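Local coordinates for protein binding component of ABC transporter (Wolinella succinogenes, PDB 3K4U) that probably serves as the solute-binding component of an ABC transporter, holding lysine in the pocket of a family 3 binding protein, at residues P13-F18 against D163-V168. Residues are numbered along the deposited sequence; the frame is centred on the assembly and turned at random.
With LYS (lysine), chain K.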
ATOM      1  N   PRO E  13     -32.334  26.445  -9.314  1.00 22.14           N
ATOM      2  CA  PRO E  13     -31.219  27.204  -9.863  1.00 22.43           C
ATOM      3  C   PRO E  13     -30.685  28.269  -8.917  1.00 23.74           C
ATOM      4  O   PRO E  13     -31.419  28.789  -8.069  1.00 24.04           O
ATOM      5  CB  PRO E  13     -31.819  27.811 -11.116  1.00 22.02           C
ATOM      6  CG  PRO E  13     -32.790  26.716 -11.582  1.00  5.27           C
ATOM      7  CD  PRO E  13     -33.431  26.301 -10.288  1.00 22.02           C
ATOM      8  N   GLY E  14     -29.406  28.588  -9.033  1.00 24.26           N
ATOM      9  CA  GLY E  14     -28.915  29.725  -8.274  1.00 25.01           C
ATOM     10  C   GLY E  14     -27.942  29.391  -7.160  1.00 25.58           C
ATOM     11  O   GLY E  14     -27.478  30.300  -6.488  1.00 26.24           O
ATOM     12  N   TYR E  15     -27.666  28.097  -6.966  1.00 24.70           N
ATOM     13  CA  TYR E  15     -26.501  27.630  -6.253  1.00 24.31           C
ATOM     14  C   TYR E  15     -25.389  27.510  -7.263  1.00 24.22           C
ATOM     15  O   TYR E  15     -25.149  26.423  -7.786  1.00 24.28           O
ATOM     16  CB  TYR E  15     -26.782  26.254  -5.651  1.00 25.06           C
ATOM     17  CG  TYR E  15     -25.667  25.626  -4.836  1.00 18.37           C
ATOM     18  CD1 TYR E  15     -25.757  24.294  -4.442  1.00 25.13           C
ATOM     19  CD2 TYR E  15     -24.532  26.349  -4.451  1.00 25.22           C
ATOM     20  CE1 TYR E  15     -24.776  23.699  -3.678  1.00 18.54           C
ATOM     21  CE2 TYR E  15     -23.525  25.751  -3.690  1.00 18.76           C
ATOM     22  CZ  TYR E  15     -23.660  24.432  -3.314  1.00 24.82           C
ATOM     23  OH  TYR E  15     -22.679  23.823  -2.573  1.00 19.34           O
ATOM     24  N   LEU E  16     -24.738  28.637  -7.555  1.00 24.18           N
ATOM     25  CA  LEU E  16     -23.519  28.692  -8.377  1.00 24.65           C
ATOM     26  C   LEU E  16     -22.376  27.832  -7.815  1.00 25.08           C
ATOM     27  O   LEU E  16     -22.151  27.858  -6.607  1.00 25.25           O
ATOM     28  CB  LEU E  16     -23.039  30.145  -8.408  1.00 24.53           C
ATOM     29  CG  LEU E  16     -23.460  31.136  -9.507  1.00 23.40           C
ATOM     30  CD1 LEU E  16     -24.842  30.863 -10.125  1.00 24.29           C
ATOM     31  CD2 LEU E  16     -23.430  32.516  -8.913  1.00 24.84           C
ATOM     32  N   PRO E  17     -21.655  27.064  -8.663  1.00 25.49           N
ATOM     33  CA  PRO E  17     -21.769  26.746 -10.095  1.00 25.32           C
ATOM     34  C   PRO E  17     -22.438  25.389 -10.373  1.00 24.68           C
ATOM     35  O   PRO E  17     -22.156  24.762 -11.396  1.00 23.66           O
ATOM     36  CB  PRO E  17     -20.314  26.628 -10.513  1.00 25.46           C
ATOM     37  CG  PRO E  17     -19.694  25.901  -9.344  1.00 16.47           C
ATOM     38  CD  PRO E  17     -20.410  26.480  -8.109  1.00 25.65           C
ATOM     39  N   PHE E  18     -23.309  24.936  -9.476  1.00 24.84           N
ATOM     40  CA  PHE E  18     -24.006  23.694  -9.696  1.00 25.45           C
ATOM     41  C   PHE E  18     -25.192  23.885 -10.658  1.00 28.10           C
ATOM     42  O   PHE E  18     -25.415  23.078 -11.574  1.00 28.67           O
ATOM     43  CB  PHE E  18     -24.489  23.166  -8.363  1.00 25.37           C
ATOM     44  CG  PHE E  18     -23.401  22.623  -7.479  1.00 29.01           C
ATOM     45  CD1 PHE E  18     -23.186  21.262  -7.378  1.00 25.45           C
ATOM     46  CD2 PHE E  18     -22.629  23.464  -6.710  1.00 25.53           C
ATOM     47  CE1 PHE E  18     -22.182  20.752  -6.554  1.00 29.53           C
ATOM     48  CE2 PHE E  18     -21.628  22.960  -5.886  1.00 29.88           C
ATOM     49  CZ  PHE E  18     -21.411  21.592  -5.813  1.00 24.87           C
ATOM     50  N   ASP E 163     -22.040  27.158   1.332  1.00 20.99           N
ATOM     51  CA  ASP E 163     -21.158  26.239   0.665  1.00 20.45           C
ATOM     52  C   ASP E 163     -20.041  26.987  -0.049  1.00 21.90           C
ATOM     53  O   ASP E 163     -20.269  27.955  -0.781  1.00 21.04           O
ATOM     54  CB  ASP E 163     -21.926  25.352  -0.319  1.00 19.82           C
ATOM     55  CG  ASP E 163     -22.994  24.479   0.362  1.00 35.68           C
ATOM     56  OD1 ASP E 163     -23.325  23.372  -0.156  1.00 18.86           O
ATOM     57  OD2 ASP E 163     -23.514  24.905   1.406  1.00 19.64           O
ATOM     58  N   LEU E 164     -18.819  26.509   0.199  1.00 23.96           N
ATOM     59  CA  LEU E 164     -17.591  27.138  -0.274  1.00 25.47           C
ATOM     60  C   LEU E 164     -17.502  27.308  -1.790  1.00 25.04           C
ATOM     61  O   LEU E 164     -16.947  28.300  -2.264  1.00 24.85           O
ATOM     62  CB  LEU E 164     -16.383  26.339   0.224  1.00 26.87           C
ATOM     63  CG  LEU E 164     -14.992  26.881  -0.056  1.00 32.54           C
ATOM     64  CD1 LEU E 164     -14.157  26.534   1.120  1.00 27.89           C
ATOM     65  CD2 LEU E 164     -14.414  26.276  -1.312  1.00 27.52           C
ATOM     66  N   PRO E 165     -18.022  26.334  -2.561  1.00 24.59           N
ATOM     67  CA  PRO E 165     -17.840  26.503  -4.004  1.00 24.14           C
ATOM     68  C   PRO E 165     -18.702  27.609  -4.551  1.00 23.91           C
ATOM     69  O   PRO E 165     -18.349  28.213  -5.554  1.00 24.02           O
ATOM     70  CB  PRO E 165     -18.211  25.143  -4.572  1.00 24.32           C
ATOM     71  CG  PRO E 165     -18.009  24.178  -3.377  1.00  4.09           C
ATOM     72  CD  PRO E 165     -18.489  24.981  -2.223  1.00 24.25           C
ATOM     73  N   PHE E 166     -19.779  27.926  -3.848  1.00 24.53           N
ATOM     74  CA  PHE E 166     -20.557  29.126  -4.163  1.00 26.30           C
ATOM     75  C   PHE E 166     -19.726  30.386  -4.004  1.00 28.37           C
ATOM     76  O   PHE E 166     -19.647  31.212  -4.928  1.00 30.14           O
ATOM     77  CB  PHE E 166     -21.818  29.215  -3.313  1.00 26.66           C
ATOM     78  CG  PHE E 166     -22.635  30.463  -3.550  1.00 37.66           C
ATOM     79  CD1 PHE E 166     -23.778  30.422  -4.340  1.00 26.81           C
ATOM     80  CD2 PHE E 166     -22.283  31.673  -2.939  1.00 27.47           C
ATOM     81  CE1 PHE E 166     -24.542  31.564  -4.549  1.00 37.54           C
ATOM     82  CE2 PHE E 166     -23.052  32.831  -3.140  1.00 37.76           C
ATOM     83  CZ  PHE E 166     -24.178  32.773  -3.950  1.00 27.43           C
ATOM     84  N   ASN E 167     -19.090  30.527  -2.848  1.00 28.41           N
ATOM     85  CA  ASN E 167     -18.258  31.679  -2.575  1.00 27.98           C
ATOM     86  C   ASN E 167     -17.173  31.928  -3.602  1.00 27.68           C
ATOM     87  O   ASN E 167     -16.991  33.047  -4.067  1.00 26.74           O
ATOM     88  CB  ASN E 167     -17.679  31.577  -1.178  1.00 28.35           C
ATOM     89  CG  ASN E 167     -18.747  31.587  -0.123  1.00 31.08           C
ATOM     90  OD1 ASN E 167     -19.762  32.288  -0.244  1.00 28.49           O
ATOM     91  ND2 ASN E 167     -18.535  30.806   0.927  1.00 29.09           N
ATOM     92  N   VAL E 168     -16.446  30.902  -4.001  1.00 29.21           N
ATOM     93  CA  VAL E 168     -15.414  31.222  -4.995  1.00 30.00           C
ATOM     94  C   VAL E 168     -15.995  31.681  -6.339  1.00 31.34           C
ATOM     95  O   VAL E 168     -15.460  32.570  -6.955  1.00 31.69           O
ATOM     96  CB  VAL E 168     -14.223  30.203  -5.084  1.00 28.86           C
ATOM     97  CG1 VAL E 168     -14.458  29.008  -4.283  1.00 13.56           C
ATOM     98  CG2 VAL E 168     -13.917  29.838  -6.494  1.00 14.33           C
TER
HETATM   99  N   LYS K 501     -25.606  22.026   0.282  1.00 30.74           N
HETATM  100  CA  LYS K 501     -26.714  22.950   0.417  1.00 30.80           C
HETATM  101  C   LYS K 501     -27.840  22.214   1.106  1.00 30.93           C
HETATM  102  O   LYS K 501     -27.970  21.006   0.925  1.00 30.69           O
HETATM  103  CB  LYS K 501     -27.185  23.421  -0.967  1.00 30.98           C
HETATM  104  CG  LYS K 501     -27.949  24.724  -0.971  1.00 24.16           C
HETATM  105  CD  LYS K 501     -28.996  24.710  -2.028  1.00 30.39           C
HETATM  106  CE  LYS K 501     -29.556  26.105  -2.324  1.00 25.37           C
HETATM  107  NZ  LYS K 501     -30.347  26.146  -3.582  1.00 30.30           N
HETATM  108  OXT LYS K 501     -28.636  22.796   1.839  1.00 31.04           O
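Tyr15 and Asp163 meet at the lysine pocket, one from each lobe of a periplasmic-binding-protein fold, consistent with the ligand-closed form of this family. Asp163 OD1 accepts a hydrogen bond from the alpha-amino group of the bound lysine, 2.7 Å from its N. The same oxygen is met by Tyr15 OH in a weak hydrogen bond whose length is doubtful, since the hydroxyl's position is less sure. Here the two side chains cross at about a right angle, with ring and carboxylate planes 89° apart. Tyr15 CG stands anti to the backbone N (chi1 -179°). On the ring it carries, CE1 lies 3.6 Å from CB of the bound lysine.

Apolar neighbours also hold this ring. Phe18 CD2 sits over the centre of the Tyr15 ring, 3.6 Å above its plane, while Phe166 CB reaches its edge in plane, 3.9 Å from Tyr15 CE2. An alanine in place of Tyr15 would probably open a gap between Phe18, Phe166 and the aliphatic chain of the ligand, and leave Asp163 OD1 without its hydroxyl neighbour. Backbone carbonyls of the loop meet the helix: Leu16 O takes a CA-H...O contact from Phe166 CA at 3.2 Å, and Gly14 O lies in plane at the edge of the Phe166 ring. Pro17, after a cis peptide bond, brings CD to 3.7 Å from Pro165 O, and Phe18 presents its ring edge to Pro165 CB.

Further out, Phe162 packs against both Tyr15 and Phe166, and Glu145 of helix 145-154 touches both side chains. The loop between strands 6-11 and 20-21 thus abuts the start of helix 164-175, where strand 159-163 ends, with Phe227 of helix 218-228 touching Pro17, Phe18 and Pro165.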